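Local coordinates for protein Methylcobalamin\: coenzyme M methyltransferase (Methanosarcina mazei, PDB 4AY7) that transfers the methyl group of a methylated corrinoid to coenzyme M in methanogenesis, with a zinc ion as cofactor, at residues T178-L181 against E182-L185; D222-Q226 against F227-R231; G301-D304 against K305-E309; L339-A342 against R343-Y347. One frame throughout, in Å; residues are numbered along the deposited sequence. Where two conformers were deposited one is given.

How the contacts relate
All four contacts are local, within helices or at their ends. None closes a loop, and they follow one another without nesting or crossing. Contact 1 opens helix 178-202. Contact 2 lies on helix 221-238, the next long helix of the TIM barrel. These two touch through a salt bridge and apolar packing, with centres about 12 Å apart. Contact 3 starts helix 303-315, and contact 4 lies near the end of helix 333-346. Their centres are about 11 Å apart, and a salt bridge and packing join them. Contacts 1 and 4 lie on opposite sides of the chain's centre, about 46 Å apart between centres. Each pair thus ties together two neighbouring helices outside the ring of strands.

Contact 1: residues T178-L181 against E182-L185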
loop_
_atom_site.group_PDB
_atom_site.type_symbol
_atom_site.label_atom_id
_atom_site.label_comp_id
_atom_site.label_asym_id
_atom_site.label_seq_id
_atom_site.Cartn_x
_atom_site.Cartn_y
_atom_site.Cartn_z
ATOM N N THR A 178 7.128 9.827 -25.592
ATOM C CA THR A 178 6.540 8.657 -24.996
ATOM C C THR A 178 7.534 7.497 -24.962
ATOM O O THR A 178 7.396 6.606 -24.112
ATOM C CB THR A 178 5.272 8.254 -25.738
ATOM O OG1 THR A 178 5.594 7.932 -27.107
ATOM C CG2 THR A 178 4.212 9.417 -25.656
ATOM N N ASP A 179 8.561 7.502 -25.826
ATOM C CA ASP A 179 9.603 6.483 -25.718
ATOM C C ASP A 179 10.304 6.556 -24.385
ATOM O O ASP A 179 10.715 5.530 -23.841
ATOM C CB ASP A 179 10.675 6.630 -26.773
ATOM C CG ASP A 179 10.476 5.739 -27.908
ATOM O OD1 ASP A 179 9.302 5.505 -28.259
ATOM O OD2 ASP A 179 11.475 5.278 -28.501
ATOM N N LEU A 180 10.576 7.776 -23.918
ATOM C CA LEU A 180 11.241 7.950 -22.635
ATOM C C LEU A 180 10.321 7.585 -21.450
ATOM O O LEU A 180 10.671 6.897 -20.497
ATOM C CB LEU A 180 11.794 9.397 -22.478
ATOM C CG LEU A 180 12.909 9.885 -23.393
ATOM C CD1 LEU A 180 13.145 11.360 -23.066
ATOM C CD2 LEU A 180 14.211 9.102 -23.234
ATOM N N LEU A 181 9.113 8.068 -21.532
ATOM C CA LEU A 181 8.069 7.597 -20.652
ATOM C C LEU A 181 8.035 6.055 -20.529
ATOM O O LEU A 181 8.071 5.506 -19.395
ATOM C CB LEU A 181 6.701 8.088 -21.089
ATOM C CG LEU A 181 5.670 7.825 -20.010
ATOM C CD1 LEU A 181 5.474 9.036 -19.121
ATOM C CD2 LEU A 181 4.336 7.469 -20.669
ATOM N N GLU A 182 7.980 5.362 -21.674
ATOM C CA GLU A 182 8.012 3.903 -21.639
ATOM C C GLU A 182 9.254 3.236 -21.153
ATOM O O GLU A 182 9.178 2.237 -20.429
ATOM C CB GLU A 182 7.641 3.297 -22.996
ATOM C CG GLU A 182 6.182 3.491 -23.354
ATOM C CD GLU A 182 5.835 2.651 -24.588
ATOM O OE1 GLU A 182 6.136 1.414 -24.630
ATOM O OE2 GLU A 182 5.330 3.257 -25.541
ATOM N N GLN A 183 10.409 3.804 -21.471
ATOM C CA GLN A 183 11.655 3.249 -20.931
ATOM C C GLN A 183 11.686 3.341 -19.417
ATOM O O GLN A 183 12.069 2.382 -18.755
ATOM C CB GLN A 183 12.851 3.970 -21.508
ATOM C CG GLN A 183 14.109 3.215 -21.224
ATOM C CD GLN A 183 15.314 3.905 -21.805
ATOM O OE1 GLN A 183 15.214 4.852 -22.644
ATOM N NE2 GLN A 183 16.476 3.412 -21.403
ATOM N N ALA A 184 11.268 4.484 -18.871
ATOM C CA ALA A 184 11.232 4.630 -17.399
ATOM C C ALA A 184 10.276 3.677 -16.694
ATOM O O ALA A 184 10.595 3.068 -15.644
ATOM C CB ALA A 184 10.903 6.080 -17.038
ATOM N N LEU A 185 9.069 3.575 -17.243
ATOM C CA LEU A 185 8.075 2.638 -16.759
ATOM C C LEU A 185 8.608 1.232 -16.795
ATOM O O LEU A 185 8.488 0.530 -15.821
ATOM C CB LEU A 185 6.814 2.751 -17.602
ATOM C CG LEU A 185 6.043 4.050 -17.332
ATOM C CD1 LEU A 185 4.950 4.269 -18.386
ATOM C CD2 LEU A 185 5.393 3.969 -15.959
HETATM O O HOH W 1 13.941 5.733 -24.525
#
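Leu-181 lies alongside Leu-185, one helical turn further on, and the two side chains point the same way. CD1 of Leu-185 touches CG of Leu-181 at 4.0 Å. CG of Leu-185 stands anti to its own carbonyl carbon (chi1 -72°). This swings the side chain back over the preceding turn, where CG comes within 3.2 Å of Leu-181 O. That oxygen also accepts a nearly straight bond of 3.1 Å from Leu-185 N. Three more bonds of the same i to i+4 kind link Glu-182, Gln-183 and Ala-184 to Thr-178, Asp-179 and Leu-180. CG of Glu-182 passes 3.4 Å from Thr-178 O, and the extended chain carries OE1 to a salt bridge with Arg-231. A water lies between Gln-183 OE1 and Asp-179 O, but it is only 2.4 Å from OE1, so this bridge is doubtful. Leu-181 and Leu-185 both pack on Phe-170 of helix 167-176, while Leu-185 also meets Leu-228 of helix 221-238. Gln-183 is exposed. The pattern is that of an amphipathic helix, here the first turns of 178-202, the last of three helices between strands 150-155 and 206-210 of the TIM barrel.

Contact 2: residues D222-Q226 against F227-R231; sequences DSFRQ and FLKSR
Residues 222-226 and 227-231 run on in one helix, but their short axes differ by 41° and a wider pi-type turn lies at 224-226. Phe-224 O accepts from Lys-229 N, five residues on, at 2.8 Å. Leu-228 N makes only weak bonds, to Phe-224 O and Ser-223 O. Ser-223 O also accepts a straighter bond from Phe-227 N, at 2.9 Å. A water joins Arg-225 O to Ser-230 N, and a second Gln-226 O to Ser-230 OG. Gln-226 lies over one face of the Phe-227 ring, its amide stacked 9° from the ring plane. Its CG makes a CH-pi contact 3.6 Å from the ring centroid, and CD comes 3.5 Å from CZ. Helix 221-238 is the crossover of a beta-alpha-beta unit between strands 206-210 and 242-246, the latter carrying zinc ligand His-246. Phe-224 is buried against helix 252-259. Its CD2 meets Leu-228 CD1 at 4.0 Å. CE1 lies 4.1 Å from Lys-229 CB, these side chains crossing at about a right angle. A bend at chi2 (82°) turns Arg-231 back, and NH1 meets a lone pair of Phe-227 O at 2.8 Å, while NE pairs with Asp-186.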
loop_
_atom_site.group_PDB
_atom_site.type_symbol
_atom_site.label_atom_id
_atom_site.label_comp_id
_atom_site.label_asym_id
_atom_site.label_seq_id
_atom_site.Cartn_x
_atom_site.Cartn_y
_atom_site.Cartn_z
ATOM N N ASP A 222 -7.001 8.267 -20.001
ATOM C CA ASP A 222 -6.499 7.818 -21.279
ATOM C C ASP A 222 -5.026 7.370 -21.187
ATOM O O ASP A 222 -4.675 6.343 -21.840
ATOM C CB ASP A 222 -6.575 8.932 -22.328
ATOM C CG ASP A 222 -7.950 9.034 -22.951
ATOM O OD1 ASP A 222 -8.832 8.204 -22.649
ATOM O OD2 ASP A 222 -8.124 9.915 -23.818
ATOM N N SER A 223 -4.192 8.093 -20.414
ATOM C CA SER A 223 -2.810 7.696 -20.206
ATOM C C SER A 223 -2.651 6.466 -19.363
ATOM O O SER A 223 -1.701 5.648 -19.589
ATOM C CB SER A 223 -2.006 8.814 -19.572
ATOM O OG SER A 223 -1.746 9.737 -20.609
ATOM N N PHE A 224 -3.574 6.300 -18.387
ATOM C CA PHE A 224 -3.576 5.084 -17.619
ATOM C C PHE A 224 -3.759 3.879 -18.563
ATOM O O PHE A 224 -3.072 2.853 -18.428
ATOM C CB PHE A 224 -4.699 5.122 -16.570
ATOM C CG PHE A 224 -4.717 3.932 -15.687
ATOM C CD1 PHE A 224 -5.416 2.781 -16.074
ATOM C CD2 PHE A 224 -4.028 3.941 -14.437
ATOM C CE1 PHE A 224 -5.384 1.679 -15.257
ATOM C CE2 PHE A 224 -3.983 2.826 -13.640
ATOM C CZ PHE A 224 -4.727 1.704 -14.016
ATOM N N ARG A 225 -4.768 3.963 -19.429
ATOM C CA ARG A 225 -5.078 2.835 -20.334
ATOM C C ARG A 225 -4.021 2.640 -21.383
ATOM O O ARG A 225 -3.678 1.520 -21.700
ATOM C CB ARG A 225 -6.447 2.970 -20.981
ATOM C CG ARG A 225 -7.553 2.755 -19.959
ATOM C CD ARG A 225 -8.892 2.992 -20.573
ATOM N NE ARG A 225 -9.231 4.394 -20.840
ATOM C CZ ARG A 225 -9.902 5.179 -20.013
ATOM N NH1 ARG A 225 -10.285 4.767 -18.806
ATOM N NH2 ARG A 225 -10.195 6.387 -20.417
ATOM N N GLN A 226 -3.437 3.715 -21.875
ATOM C CA GLN A 226 -2.469 3.591 -22.946
ATOM C C GLN A 226 -1.093 3.058 -22.462
ATOM O O GLN A 226 -0.456 2.213 -23.171
ATOM C CB GLN A 226 -2.225 4.926 -23.626
ATOM C CG GLN A 226 -1.220 4.658 -24.701
ATOM C CD GLN A 226 -1.167 5.718 -25.759
ATOM O OE1 GLN A 226 -1.735 6.816 -25.600
ATOM N NE2 GLN A 226 -0.401 5.439 -26.806
ATOM N N PHE A 227 -0.637 3.568 -21.297
ATOM C CA PHE A 227 0.734 3.283 -20.790
ATOM C C PHE A 227 0.900 2.581 -19.450
ATOM O O PHE A 227 1.864 1.819 -19.261
ATOM C CB PHE A 227 1.568 4.562 -20.665
ATOM C CG PHE A 227 1.604 5.405 -21.910
ATOM C CD1 PHE A 227 2.307 5.000 -23.004
ATOM C CD2 PHE A 227 0.930 6.627 -21.951
ATOM C CE1 PHE A 227 2.323 5.791 -24.139
ATOM C CE2 PHE A 227 0.916 7.404 -23.086
ATOM C CZ PHE A 227 1.617 6.999 -24.170
ATOM N N LEU A 228 -0.022 2.841 -18.522
ATOM C CA LEU A 228 0.162 2.429 -17.113
ATOM C C LEU A 228 -0.371 1.049 -16.864
ATOM O O LEU A 228 0.287 0.244 -16.214
ATOM C CB LEU A 228 -0.447 3.473 -16.218
ATOM C CG LEU A 228 -0.021 4.936 -16.449
ATOM C CD1 LEU A 228 -0.614 5.870 -15.348
ATOM C CD2 LEU A 228 1.530 5.093 -16.587
ATOM N N LYS A 229 -1.552 0.737 -17.409
ATOM C CA LYS A 229 -2.227 -0.534 -17.167
ATOM C C LYS A 229 -1.313 -1.728 -17.463
ATOM O O LYS A 229 -1.231 -2.652 -16.657
ATOM C CB LYS A 229 -3.483 -0.601 -18.043
ATOM C CG LYS A 229 -4.380 -1.763 -17.761
ATOM C CD LYS A 229 -5.713 -1.537 -18.485
ATOM C CE LYS A 229 -6.441 -2.821 -18.728
ATOM N NZ LYS A 229 -7.930 -2.619 -18.961
ATOM N N SER A 230 -0.615 -1.682 -18.598
ATOM C CA SER A 230 0.247 -2.813 -18.975
ATOM C C SER A 230 1.372 -3.093 -18.012
ATOM O O SER A 230 1.689 -4.287 -17.773
ATOM C CB SER A 230 0.791 -2.720 -20.431
ATOM O OG SER A 230 1.633 -1.583 -20.523
ATOM N N ARG A 231 1.934 -2.036 -17.392
ATOM C CA ARG A 231 2.948 -2.268 -16.428
ATOM C C ARG A 231 2.395 -2.813 -15.149
ATOM O O ARG A 231 2.995 -3.695 -14.533
ATOM C CB ARG A 231 3.834 -1.000 -16.185
ATOM C CG ARG A 231 4.832 -0.699 -17.305
ATOM C CD ARG A 231 4.237 0.048 -18.513
ATOM N NE ARG A 231 5.194 0.097 -19.616
ATOM C CZ ARG A 231 4.972 0.604 -20.816
ATOM N NH1 ARG A 231 3.810 1.114 -21.161
ATOM N NH2 ARG A 231 5.938 0.486 -21.740
HETATM O O HOH W 2 -1.386 -0.231 -20.849
HETATM O O HOH W 3 0.704 -0.524 -22.803
#

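Contact 3: residues G301-D304 against K305-E309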
loop_
_atom_site.group_PDB
_atom_site.type_symbol
_atom_site.label_atom_id
_atom_site.label_comp_id
_atom_site.label_asym_id
_atom_site.label_seq_id
_atom_site.Cartn_x
_atom_site.Cartn_y
_atom_site.Cartn_z
ATOM N N GLY A 301 -12.121 10.913 14.489
ATOM C CA GLY A 301 -13.245 10.257 15.094
ATOM C C GLY A 301 -14.509 11.121 14.926
ATOM O O GLY A 301 -14.602 11.890 13.948
ATOM N N PRO A 302 -15.478 10.972 15.838
ATOM C CA PRO A 302 -15.381 10.108 17.024
ATOM C C PRO A 302 -15.571 8.621 16.744
ATOM O O PRO A 302 -15.777 8.198 15.554
ATOM C CB PRO A 302 -16.523 10.595 17.890
ATOM C CG PRO A 302 -17.515 11.006 16.899
ATOM C CD PRO A 302 -16.757 11.693 15.825
ATOM N N VAL A 303 -15.425 7.827 17.805
ATOM C CA VAL A 303 -15.449 6.368 17.656
ATOM C C VAL A 303 -16.765 5.917 16.955
ATOM O O VAL A 303 -16.799 5.041 16.093
ATOM C CB VAL A 303 -15.220 5.689 19.052
ATOM C CG1 VAL A 303 -15.788 4.270 19.040
ATOM C CG2 VAL A 303 -13.705 5.649 19.391
ATOM N N ASP A 304 -17.871 6.518 17.337
ATOM C CA ASP A 304 -19.147 6.079 16.798
ATOM C C ASP A 304 -19.351 6.404 15.351
ATOM O O ASP A 304 -20.124 5.693 14.682
ATOM C CB ASP A 304 -20.326 6.634 17.615
ATOM C CG ASP A 304 -20.424 5.994 18.987
ATOM O OD1 ASP A 304 -19.781 4.928 19.183
ATOM O OD2 ASP A 304 -21.140 6.539 19.869
ATOM N N LYS A 305 -18.658 7.448 14.857
ATOM C CA LYS A 305 -18.684 7.759 13.443
ATOM C C LYS A 305 -17.863 6.764 12.627
ATOM O O LYS A 305 -18.255 6.326 11.520
ATOM C CB LYS A 305 -18.269 9.167 13.241
ATOM C CG LYS A 305 -18.352 9.737 11.836
ATOM C CD LYS A 305 -17.324 10.878 11.709
ATOM C CE LYS A 305 -17.164 11.411 10.253
ATOM N NZ LYS A 305 -17.671 12.806 10.214
ATOM N N ILE A 306 -16.723 6.339 13.175
ATOM C CA ILE A 306 -15.883 5.293 12.582
ATOM C C ILE A 306 -16.709 4.000 12.511
ATOM O O ILE A 306 -16.747 3.368 11.442
ATOM C CB ILE A 306 -14.581 5.101 13.345
ATOM C CG1 ILE A 306 -13.768 6.393 13.288
ATOM C CG2 ILE A 306 -13.783 3.847 12.928
ATOM C CD1 ILE A 306 -12.631 6.478 14.356
ATOM N N LYS A 307 -17.392 3.631 13.587
ATOM C CA LYS A 307 -18.170 2.353 13.589
ATOM C C LYS A 307 -19.324 2.407 12.600
ATOM O O LYS A 307 -19.522 1.456 11.858
ATOM C CB LYS A 307 -18.643 1.914 14.965
ATOM C CG LYS A 307 -17.495 1.657 15.945
ATOM C CD LYS A 307 -17.859 0.709 17.087
ATOM C CE LYS A 307 -18.808 1.314 18.058
ATOM N NZ LYS A 307 -19.194 0.437 19.248
ATOM N N ALA A 308 -19.999 3.535 12.537
ATOM C CA ALA A 308 -21.067 3.723 11.588
ATOM C C ALA A 308 -20.618 3.570 10.105
ATOM O O ALA A 308 -21.290 2.893 9.294
ATOM C CB ALA A 308 -21.771 5.049 11.804
ATOM N N GLU A 309 -19.508 4.182 9.744
ATOM C CA GLU A 309 -19.014 4.149 8.371
ATOM C C GLU A 309 -18.423 2.797 8.063
ATOM O O GLU A 309 -18.543 2.359 6.933
ATOM C CB GLU A 309 -18.005 5.298 8.114
ATOM C CG GLU A 309 -18.763 6.637 8.173
ATOM C CD GLU A 309 -17.827 7.857 8.066
ATOM O OE1 GLU A 309 -16.634 7.677 7.666
ATOM O OE2 GLU A 309 -18.296 9.000 8.411
#
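Asp-304 and Lys-307 both turn CG anti to their own carbonyl carbons (chi1 -70° and -61°). The two side chains lie side by side and point the same way. Lys-307 bends at chi3 (-70°), and its CE comes 3.9 Å from Asp-304 OD1. Lys-307 NZ stays 4.5 Å from OD1, beyond a salt bridge, so any attraction is probably modest. The ammonium group is instead paired with Glu-345 of helix 333-346. On another side of the turn, Lys-305 crosses the ring of Pro-302, with its CB 3.9 Å from Pro-302 CD. Its aliphatic chain continues past Gly-301, and CD lies 3.7 Å from Gly-301 O. Ile-306 sends CD1 back to Gly-301 CA, at 3.9 Å. Ile-306 also touches Thr-297 and Leu-298 of the preceding helix 294-298. It meets Asn-335 and Ala-338 of helix 333-346 as well. Along the backbone, Pro-302 O takes a weak bond from Lys-305 N and a straighter one from Ile-306 N. Lys-307 N and Ala-308 N then bond to Val-303 O and Asp-304 O, which sets the alpha-helical pattern. Gly-301 has the positive phi that favours glycine, and a cis peptide bond leads into Pro-302. Both lie in the short link between helix 294-298 and helix 303-315. The arrangement is a helix start with proline at the N-cap position, and here it begins helix 303-315, which leads to strand 320-323 of the TIM barrel.

Contact 4: residues L339-A342 against R343-Y347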
loop_
_atom_site.group_PDB
_atom_site.type_symbol
_atom_site.label_atom_id
_atom_site.label_comp_id
_atom_site.label_asym_id
_atom_site.label_seq_id
_atom_site.Cartn_x
_atom_site.Cartn_y
_atom_site.Cartn_z
ATOM N N LEU A 339 -12.381 0.452 14.360
ATOM C CA LEU A 339 -12.599 -0.398 13.168
ATOM C C LEU A 339 -12.870 -1.859 13.424
ATOM O O LEU A 339 -13.762 -2.492 12.837
ATOM C CB LEU A 339 -11.371 -0.375 12.228
ATOM C CG LEU A 339 -11.225 0.737 11.218
ATOM C CD1 LEU A 339 -9.959 0.510 10.335
ATOM C CD2 LEU A 339 -12.520 0.908 10.433
ATOM N N VAL A 340 -12.047 -2.423 14.260
ATOM C CA VAL A 340 -12.082 -3.791 14.640
ATOM C C VAL A 340 -13.364 -4.047 15.395
ATOM O O VAL A 340 -14.092 -5.036 15.095
ATOM C CB VAL A 340 -10.874 -4.167 15.532
ATOM C CG1 VAL A 340 -11.037 -5.618 15.978
ATOM C CG2 VAL A 340 -9.564 -3.882 14.772
ATOM N N ALA A 341 -13.716 -3.138 16.319
ATOM C CA ALA A 341 -14.975 -3.278 17.061
ATOM C C ALA A 341 -16.215 -3.284 16.115
ATOM O O ALA A 341 -17.064 -4.108 16.259
ATOM C CB ALA A 341 -15.107 -2.188 18.154
ATOM N N ALA A 342 -16.253 -2.404 15.120
ATOM C CA ALA A 342 -17.338 -2.404 14.150
ATOM C C ALA A 342 -17.476 -3.763 13.430
ATOM O O ALA A 342 -18.570 -4.255 13.120
ATOM C CB ALA A 342 -17.131 -1.258 13.170
ATOM N N ARG A 343 -16.340 -4.369 13.126
ATOM C CA ARG A 343 -16.371 -5.639 12.422
ATOM C C ARG A 343 -16.964 -6.665 13.385
ATOM O O ARG A 343 -17.829 -7.425 13.028
ATOM C CB ARG A 343 -14.981 -6.056 11.958
ATOM C CG ARG A 343 -14.915 -7.198 10.954
ATOM C CD ARG A 343 -15.147 -8.577 11.499
ATOM N NE ARG A 343 -14.273 -8.839 12.655
ATOM C CZ ARG A 343 -13.115 -9.441 12.580
ATOM N NH1 ARG A 343 -12.544 -9.712 11.441
ATOM N NH2 ARG A 343 -12.447 -9.659 13.669
ATOM N N ASP A 344 -16.461 -6.700 14.610
ATOM C CA ASP A 344 -16.965 -7.731 15.551
ATOM C C ASP A 344 -18.502 -7.617 15.820
ATOM O O ASP A 344 -19.261 -8.624 15.905
ATOM C CB ASP A 344 -16.118 -7.695 16.825
ATOM C CG ASP A 344 -14.701 -8.223 16.586
ATOM O OD1 ASP A 344 -14.407 -8.698 15.459
ATOM O OD2 ASP A 344 -13.844 -8.114 17.484
ATOM N N GLU A 345 -18.960 -6.377 15.839
ATOM C CA GLU A 345 -20.344 -6.041 16.061
ATOM C C GLU A 345 -21.279 -6.516 14.952
ATOM O O GLU A 345 -22.390 -6.996 15.196
ATOM C CB GLU A 345 -20.439 -4.526 16.201
ATOM C CG GLU A 345 -20.040 -4.087 17.605
ATOM C CD GLU A 345 -20.186 -2.584 17.815
ATOM O OE1 GLU A 345 -21.004 -1.945 17.080
ATOM O OE2 GLU A 345 -19.470 -2.061 18.711
ATOM N N PHE A 346 -20.815 -6.392 13.727
ATOM C CA PHE A 346 -21.564 -6.793 12.546
ATOM C C PHE A 346 -21.905 -8.276 12.651
ATOM O O PHE A 346 -22.912 -8.715 12.165
ATOM C CB PHE A 346 -20.697 -6.502 11.313
ATOM C CG PHE A 346 -21.387 -6.689 10.025
ATOM C CD1 PHE A 346 -22.288 -5.731 9.556
ATOM C CD2 PHE A 346 -21.174 -7.802 9.302
ATOM C CE1 PHE A 346 -22.944 -5.912 8.342
ATOM C CE2 PHE A 346 -21.778 -7.959 8.038
ATOM C CZ PHE A 346 -22.683 -7.015 7.576
ATOM N N TYR A 347 -21.024 -9.060 13.262
ATOM C CA TYR A 347 -21.239 -10.487 13.369
ATOM C C TYR A 347 -21.824 -10.834 14.746
ATOM O O TYR A 347 -21.897 -12.000 15.104
ATOM C CB TYR A 347 -19.930 -11.214 13.055
ATOM C CG TYR A 347 -19.512 -10.980 11.581
ATOM C CD1 TYR A 347 -20.066 -11.724 10.570
ATOM C CD2 TYR A 347 -18.613 -10.004 11.236
ATOM C CE1 TYR A 347 -19.753 -11.506 9.223
ATOM C CE2 TYR A 347 -18.244 -9.785 9.876
ATOM C CZ TYR A 347 -18.829 -10.568 8.875
ATOM O OH TYR A 347 -18.526 -10.391 7.545
#
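The last turns of helix 333-346, which follows strand 320-323 of the TIM barrel, bring Val-340 against Asp-344. The two side chains lie side by side and point the same way. CG1 of Val-340 is 4.0 Å from Asp-344 OD2. CG of Asp-344 is anti to its own carbonyl carbon (chi1 -70°), which lays the carboxylate near Val-340 O. Arg-343 fixes this group from the side. Its chain bends at chi2 and chi3, and NE and NH2 both donate to Asp-344 OD1 at 2.8 Å, in the guanidinium plane. OD1 receives NH2 on its syn lone pair, and NE nearly along its C-O axis. NH2 also has a salt bridge to Glu-76, so the guanidinium of the buried Arg-343 is shared by two carboxylates. Glu-345 leans over the preceding turn, with CG 3.3 Å from Ala-341 O. Four i to i+4 backbone bonds tie the halves, from Arg-343 N to Leu-339 O through Phe-346 N to Ala-342 O. At the end, Phe-346 CD2 sits 3.5 Å above the plane of the Tyr-347 ring, toward its rim. Ala-342 and Phe-346 pack on helix 303-315, Leu-339 and Arg-343 touch strand 320-323, and Val-340 meets Val-33 in a loop.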